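Local coordinates for protein adenosine 5'-monophosphoramidase HNT1 (Candida albicans, PDB 6IQ1) that probably hydrolyses adenosine 5'-monophosphoramidates to AMP, working as a homodimer of the histidine triad family that carries bound zinc, at residues D[8-13]-D[47-52]; D[31-34]-D[40-43]; D[91-94]-D[98-101]. All blocks are in the same frame, centred on the assembly; numbering follows the deposited sequence.

From the N terminus, helix 8-14 supplies the first half of contact 1, which closes a long loop when residues 47-52 return to it after strand 42-46. Within that loop lies contact 2, in the beta hairpin of strands 28-32 and 42-46. Contact 3 follows later in the chain, where strand 87-94 turns into the loop carrying residues 98-101. Contacts 1 and 2 meet through Phe9 and Ile12, which pack on Phe31, and through Phe9 on Leu43. Contacts 1 and 3 meet where Ala51 O faces the Gln100 amide. Contacts 2 and 3 do not touch, but both reach the same antiparallel sheet, through the hairpin and through strand 87-94, and both touch the second subunit.

Contact 1: D[8-13]-D[47-52]; sequences IFCKII and KHHGAK. With ZN (zinc ion), chain H.
The helical segment 8-13 meets the irregular segment 47-52 at two points, with the CA atoms of Cys10 and His49 and those of Ile13 and Lys47 each 7.1 Å apart and no hydrogen bond passing between the backbones. A zinc ion bridges the first point. Cys10 SG binds it at 2.5 Å, and His49 ND1 approaches at 2.0 Å. The angle from Cys10 SG through zinc to His49 ND1 is 101°, close to a tetrahedral arrangement that Cys7 SG and His104 ND1 complete, giving a Cys2His2 site with a CxxC pair. His49 holds CG anti to its backbone N (chi1 177°), which carries the imidazole out to the metal. Cys10 SG stands obliquely to that ring, 3.5 Å from His49 ND1, so the two ligands touch each other as well as the zinc.

The second point is apolar. The CD1 tip of Ile13 rests against Lys47 CA at 3.6 Å, and both Ile13 CD1 and CG2 lie about 4.0 Å from Lys47 CG, where the two side chains cross obliquely. Only the root of the lysine is used here: its chain runs on extended, and NZ bonds Thr25 O and makes a salt bridge with Glu24.

The metal thus fastens the N-terminal helix to the loop between strand 42-46 and helix 58-74. The helix itself lies over the sheet, Ile13 packing on Ile45 and Tyr29 and Phe9 meeting His106 edge to face, while Lys52 bonds Asn80 and Thr82 of the second subunit.

Contact 2: D[31-34]-D[40-43]; sequences FLDI and AHVL
Phe31 has CG in the crowded position between its backbone N and carbonyl carbon (chi1 57°), which brings the ring against Leu43, while Asp33 holds CG anti to N (chi1 -167°), laying its carboxylate over the His41 imidazole. Phe31 CE2 comes within 3.5 Å of Leu43 CD1, and Leu43 CB lies over one face of the ring, toward its rim. Asp33 and His41 run side by side, with Asp33 CB in a CH-pi contact 3.7 Å from the His41 ring centroid. The carboxylate and imidazole planes are inclined by 33°, with Asp33 OD2 3.4 Å from His41 CE1. These two groups are held separately: Asp33 OD1 accepts from Gln35 N, and His41 bonds Ile37 N through ND1 and His108 through NE2.

The backbones pair antiparallel. Phe31 N reaches Leu43 O at 3.1 Å and Leu43 N returns to Phe31 O at 2.8 Å. Beyond the non-hydrogen-bonded pair of Leu32 and Val42, Asp33 N bonds His41 O at 2.8 Å.

Asp33 and Ile34 probably bind AMP, as in related enzymes. Helix 8-14 covers the Phe31-Leu43 face, strand 107-112 flanks strand 42-46, and Leu136 of the second subunit packs on Leu32 and Ala40.

Contact 3: D[91-94]-D[98-101]; sequences LQNN and AHQV
Gln100 NE2, at the end of a side chain laid against Asn93 and Asn94, is held by Ala51 O and, more weakly, by Val102 O. The other end of the amide, OE1, accepts from Gly95 N, so both polar atoms of this buried group have partners and its rotation is fixed. Gln100 has CG anti to its backbone N (chi1 -179°) and an extended chain, which runs past the Asn93 carbonyl: Gln100 CD lies 3.2 Å from Asn93 O, and OE1 ends 3.3 Å from Asn94 CA.

The CB of Asn93 points toward the returning loop. It sits 3.2 Å from Ala98 O and 3.8 Å from Gln100 CB, and Asn93 ND2 lies 4.0 Å from His99 CB. Ala98 O is bonded by Asn89 ND2 of the second subunit, which also reaches Asn93 OD1 weakly. The methyl group of Ala98 meets the strand further on, 3.3 Å from Asn94 O.

The CB of Asn94 leaves the strand away from the loop, and its amide joins that of Gln92 in a reciprocal pair, with Asn94 ND2 to Gln92 OE1 at 2.8 Å and Gln92 NE2 to Asn94 OD1 at 3.2 Å. Each donor stands above the other's carbonyl plane. Leu53 N of the same chain bonds Asn94 OD1, and Tyr88 O of the second subunit takes ND2, so that amide is held at both ends.

By similarity, Asn93 and His99 to Val101 bind AMP, and the contact would shape this side of the nucleotide site. Strand 87-94 lies beside strand 107-112 in its own chain, and its other edge pairs antiparallel with a strand of the second subunit, so the loop folds back where the sheet crosses the dimer interface.

Contact 1: D[8-13]-D[47-52]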
# COMPACT_ATOMS: atom_id res chain seq x y z
N ILE D 8 0.32 -19.34 8.42
CA ILE D 8 1.48 -19.64 7.59
C ILE D 8 2.53 -18.54 7.70
O ILE D 8 3.73 -18.82 7.68
CB ILE D 8 1.04 -19.89 6.12
CG1 ILE D 8 2.14 -20.55 5.31
CG2 ILE D 8 0.63 -18.62 5.40
CD1 ILE D 8 2.00 -22.03 5.23
N PHE D 9 2.09 -17.28 7.85
CA PHE D 9 3.05 -16.18 7.89
C PHE D 9 3.76 -16.12 9.24
O PHE D 9 4.97 -15.84 9.29
CB PHE D 9 2.34 -14.86 7.55
CG PHE D 9 2.10 -14.67 6.08
CD1 PHE D 9 2.54 -15.62 5.16
CD2 PHE D 9 1.42 -13.54 5.60
CE1 PHE D 9 2.31 -15.45 3.80
CE2 PHE D 9 1.18 -13.36 4.24
CZ PHE D 9 1.62 -14.32 3.33
N CYS D 10 3.05 -16.37 10.34
CA CYS D 10 3.71 -16.57 11.63
C CYS D 10 4.70 -17.73 11.58
O CYS D 10 5.84 -17.60 12.05
CB CYS D 10 2.67 -16.79 12.72
SG CYS D 10 1.86 -15.29 13.28
N LYS D 11 4.29 -18.88 11.03
CA LYS D 11 5.22 -20.01 10.93
C LYS D 11 6.43 -19.65 10.07
O LYS D 11 7.56 -20.05 10.38
CB LYS D 11 4.52 -21.23 10.34
CG LYS D 11 3.57 -21.99 11.26
CD LYS D 11 2.59 -22.83 10.41
CE LYS D 11 1.62 -23.65 11.25
NZ LYS D 11 0.33 -23.86 10.52
N ILE D 12 6.22 -18.89 8.98
CA ILE D 12 7.34 -18.49 8.13
C ILE D 12 8.31 -17.60 8.90
O ILE D 12 9.53 -17.75 8.78
CB ILE D 12 6.82 -17.79 6.86
CG1 ILE D 12 6.44 -18.80 5.77
CG2 ILE D 12 7.86 -16.82 6.31
CD1 ILE D 12 5.65 -18.18 4.60
N ILE D 13 7.78 -16.65 9.69
CA ILE D 13 8.63 -15.80 10.53
C ILE D 13 9.47 -16.66 11.47
O ILE D 13 10.70 -16.51 11.55
CB ILE D 13 7.77 -14.77 11.30
CG1 ILE D 13 7.25 -13.67 10.37
CG2 ILE D 13 8.56 -14.10 12.38
CD1 ILE D 13 6.18 -12.83 11.01
N LYS D 47 5.82 -8.47 12.13
CA LYS D 47 5.97 -9.71 12.89
C LYS D 47 4.79 -9.94 13.83
O LYS D 47 4.41 -11.08 14.09
CB LYS D 47 7.28 -9.71 13.65
CG LYS D 47 8.48 -10.12 12.80
CD LYS D 47 9.78 -9.53 13.38
CE LYS D 47 11.00 -10.09 12.66
NZ LYS D 47 12.25 -9.92 13.47
N HIS D 48 4.21 -8.86 14.32
CA HIS D 48 2.97 -8.90 15.08
C HIS D 48 1.83 -9.47 14.22
O HIS D 48 1.61 -9.01 13.10
CB HIS D 48 2.64 -7.48 15.53
CG HIS D 48 1.50 -7.38 16.48
ND1 HIS D 48 0.18 -7.43 16.07
CD2 HIS D 48 1.47 -7.17 17.82
CE1 HIS D 48 -0.61 -7.29 17.12
NE2 HIS D 48 0.15 -7.13 18.19
N HIS D 49 1.09 -10.44 14.76
CA HIS D 49 0.01 -11.05 14.00
C HIS D 49 -1.26 -10.20 14.10
O HIS D 49 -1.91 -10.17 15.15
CB HIS D 49 -0.29 -12.47 14.46
CG HIS D 49 -1.44 -13.10 13.75
ND1 HIS D 49 -1.27 -13.92 12.64
CD2 HIS D 49 -2.78 -13.00 13.94
CE1 HIS D 49 -2.46 -14.30 12.20
NE2 HIS D 49 -3.38 -13.76 12.97
N GLY D 50 -1.62 -9.54 13.01
CA GLY D 50 -2.95 -8.95 12.89
C GLY D 50 -3.53 -9.28 11.53
O GLY D 50 -2.82 -9.39 10.53
N ALA D 51 -4.85 -9.44 11.49
CA ALA D 51 -5.43 -9.84 10.22
C ALA D 51 -5.53 -8.66 9.27
O ALA D 51 -5.19 -8.79 8.09
CB ALA D 51 -6.81 -10.48 10.45
N LYS D 52 -5.96 -7.50 9.75
CA LYS D 52 -6.14 -6.32 8.92
C LYS D 52 -5.21 -5.19 9.37
O LYS D 52 -4.62 -5.23 10.46
CB LYS D 52 -7.60 -5.86 8.96
CG LYS D 52 -8.51 -6.80 8.23
CD LYS D 52 -9.98 -6.41 8.36
CE LYS D 52 -10.83 -7.26 7.41
NZ LYS D 52 -12.22 -6.74 7.28
ZN ZN H . 0.26 -14.57 11.53

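Contact 2: D[31-34]-D[40-43]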
# COMPACT_ATOMS: atom_id res chain seq x y z
N PHE D 31 10.16 -11.45 2.16
CA PHE D 31 10.51 -12.67 1.45
C PHE D 31 9.79 -12.69 0.11
O PHE D 31 8.79 -11.98 -0.09
CB PHE D 31 10.17 -13.93 2.27
CG PHE D 31 8.71 -14.02 2.67
CD1 PHE D 31 8.20 -13.24 3.70
CD2 PHE D 31 7.87 -14.91 2.03
CE1 PHE D 31 6.86 -13.34 4.08
CE2 PHE D 31 6.52 -15.02 2.41
CZ PHE D 31 6.01 -14.23 3.42
N LEU D 32 10.32 -13.50 -0.81
CA LEU D 32 9.77 -13.64 -2.15
C LEU D 32 8.38 -14.28 -2.13
O LEU D 32 8.11 -15.21 -1.36
CB LEU D 32 10.69 -14.51 -3.01
CG LEU D 32 11.95 -13.87 -3.58
CD1 LEU D 32 12.81 -14.93 -4.30
CD2 LEU D 32 11.62 -12.71 -4.52
N ASP D 33 7.51 -13.78 -3.00
CA ASP D 33 6.23 -14.44 -3.21
C ASP D 33 6.48 -15.67 -4.08
O ASP D 33 6.99 -15.53 -5.20
CB ASP D 33 5.22 -13.49 -3.86
CG ASP D 33 3.79 -14.02 -3.81
OD1 ASP D 33 3.56 -15.16 -4.24
OD2 ASP D 33 2.90 -13.30 -3.31
N ILE D 34 6.16 -16.86 -3.57
CA ILE D 34 6.44 -18.07 -4.34
C ILE D 34 5.35 -18.40 -5.36
O ILE D 34 5.51 -19.37 -6.12
CB ILE D 34 6.68 -19.26 -3.40
CG1 ILE D 34 5.37 -19.72 -2.76
CG2 ILE D 34 7.72 -18.89 -2.37
CD1 ILE D 34 5.51 -21.02 -1.97
N ALA D 40 10.12 -10.17 -9.36
CA ALA D 40 10.56 -10.09 -7.96
C ALA D 40 9.45 -9.58 -7.07
O ALA D 40 9.62 -8.62 -6.31
CB ALA D 40 11.80 -9.21 -7.85
N HIS D 41 8.27 -10.18 -7.19
CA HIS D 41 7.14 -9.97 -6.30
C HIS D 41 7.55 -10.30 -4.86
O HIS D 41 7.84 -11.46 -4.53
CB HIS D 41 5.98 -10.85 -6.78
CG HIS D 41 4.68 -10.64 -6.06
ND1 HIS D 41 3.50 -11.20 -6.50
CD2 HIS D 41 4.37 -9.97 -4.92
CE1 HIS D 41 2.52 -10.89 -5.68
NE2 HIS D 41 3.03 -10.14 -4.71
N VAL D 42 7.61 -9.29 -4.00
CA VAL D 42 8.06 -9.45 -2.62
C VAL D 42 6.88 -9.23 -1.70
O VAL D 42 5.97 -8.46 -2.02
CB VAL D 42 9.20 -8.46 -2.29
CG1 VAL D 42 9.62 -8.54 -0.81
CG2 VAL D 42 10.39 -8.74 -3.20
N LEU D 43 6.86 -9.96 -0.58
CA LEU D 43 5.91 -9.73 0.50
C LEU D 43 6.65 -9.10 1.67
O LEU D 43 7.81 -9.41 1.91
CB LEU D 43 5.24 -11.01 0.98
CG LEU D 43 4.53 -11.83 -0.09
CD1 LEU D 43 4.19 -13.19 0.46
CD2 LEU D 43 3.28 -11.10 -0.60

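Contact 3: D[91-94]-D[98-101]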
# COMPACT_ATOMS: atom_id res chain seq x y z
N LEU D 91 0.63 -2.82 -2.65
CA LEU D 91 -0.76 -3.20 -2.41
C LEU D 91 -0.90 -3.91 -1.06
O LEU D 91 -0.05 -4.73 -0.69
CB LEU D 91 -1.27 -4.11 -3.52
CG LEU D 91 -2.72 -4.58 -3.40
CD1 LEU D 91 -3.64 -3.39 -3.40
CD2 LEU D 91 -3.07 -5.55 -4.54
N GLN D 92 -1.97 -3.58 -0.35
CA GLN D 92 -2.32 -4.25 0.91
C GLN D 92 -3.82 -4.46 0.93
O GLN D 92 -4.58 -3.52 0.67
CB GLN D 92 -1.87 -3.42 2.12
CG GLN D 92 -1.77 -4.23 3.40
CD GLN D 92 -3.00 -4.10 4.26
OE1 GLN D 92 -3.63 -3.05 4.26
NE2 GLN D 92 -3.35 -5.15 4.99
N ASN D 93 -4.25 -5.69 1.21
CA ASN D 93 -5.65 -6.10 1.06
C ASN D 93 -6.24 -6.52 2.39
O ASN D 93 -5.59 -7.22 3.18
CB ASN D 93 -5.79 -7.25 0.07
CG ASN D 93 -5.11 -6.99 -1.27
OD1 ASN D 93 -5.12 -5.87 -1.81
ND2 ASN D 93 -4.53 -8.04 -1.84
N ASN D 94 -7.50 -6.13 2.61
CA ASN D 94 -8.18 -6.34 3.89
C ASN D 94 -9.54 -6.99 3.64
O ASN D 94 -10.48 -6.33 3.18
CB ASN D 94 -8.30 -5.01 4.63
CG ASN D 94 -6.94 -4.44 4.96
OD1 ASN D 94 -6.39 -4.71 6.02
ND2 ASN D 94 -6.36 -3.69 4.02
N ALA D 98 -11.69 -7.92 -0.79
CA ALA D 98 -10.62 -7.06 -1.25
C ALA D 98 -9.41 -7.86 -1.74
O ALA D 98 -8.33 -7.28 -1.90
CB ALA D 98 -10.20 -6.09 -0.14
N HIS D 99 -9.58 -9.17 -1.96
CA HIS D 99 -8.56 -10.08 -2.51
C HIS D 99 -7.55 -10.55 -1.46
O HIS D 99 -6.43 -10.94 -1.82
CB HIS D 99 -7.83 -9.43 -3.70
CG HIS D 99 -7.20 -10.40 -4.65
ND1 HIS D 99 -6.03 -11.08 -4.36
CD2 HIS D 99 -7.55 -10.78 -5.90
CE1 HIS D 99 -5.70 -11.84 -5.39
NE2 HIS D 99 -6.60 -11.67 -6.34
N GLN D 100 -7.89 -10.53 -0.17
CA GLN D 100 -7.00 -11.04 0.88
C GLN D 100 -7.32 -12.50 1.21
O GLN D 100 -8.45 -12.82 1.59
CB GLN D 100 -7.12 -10.19 2.15
CG GLN D 100 -6.18 -10.67 3.25
CD GLN D 100 -6.48 -9.98 4.56
OE1 GLN D 100 -7.55 -9.42 4.74
NE2 GLN D 100 -5.52 -10.00 5.47
N VAL D 101 -6.30 -13.36 1.13
CA VAL D 101 -6.46 -14.79 1.37
C VAL D 101 -5.89 -15.21 2.72
O VAL D 101 -6.54 -15.94 3.47
CB VAL D 101 -5.82 -15.60 0.22
CG1 VAL D 101 -5.85 -17.08 0.56
CG2 VAL D 101 -6.54 -15.31 -1.09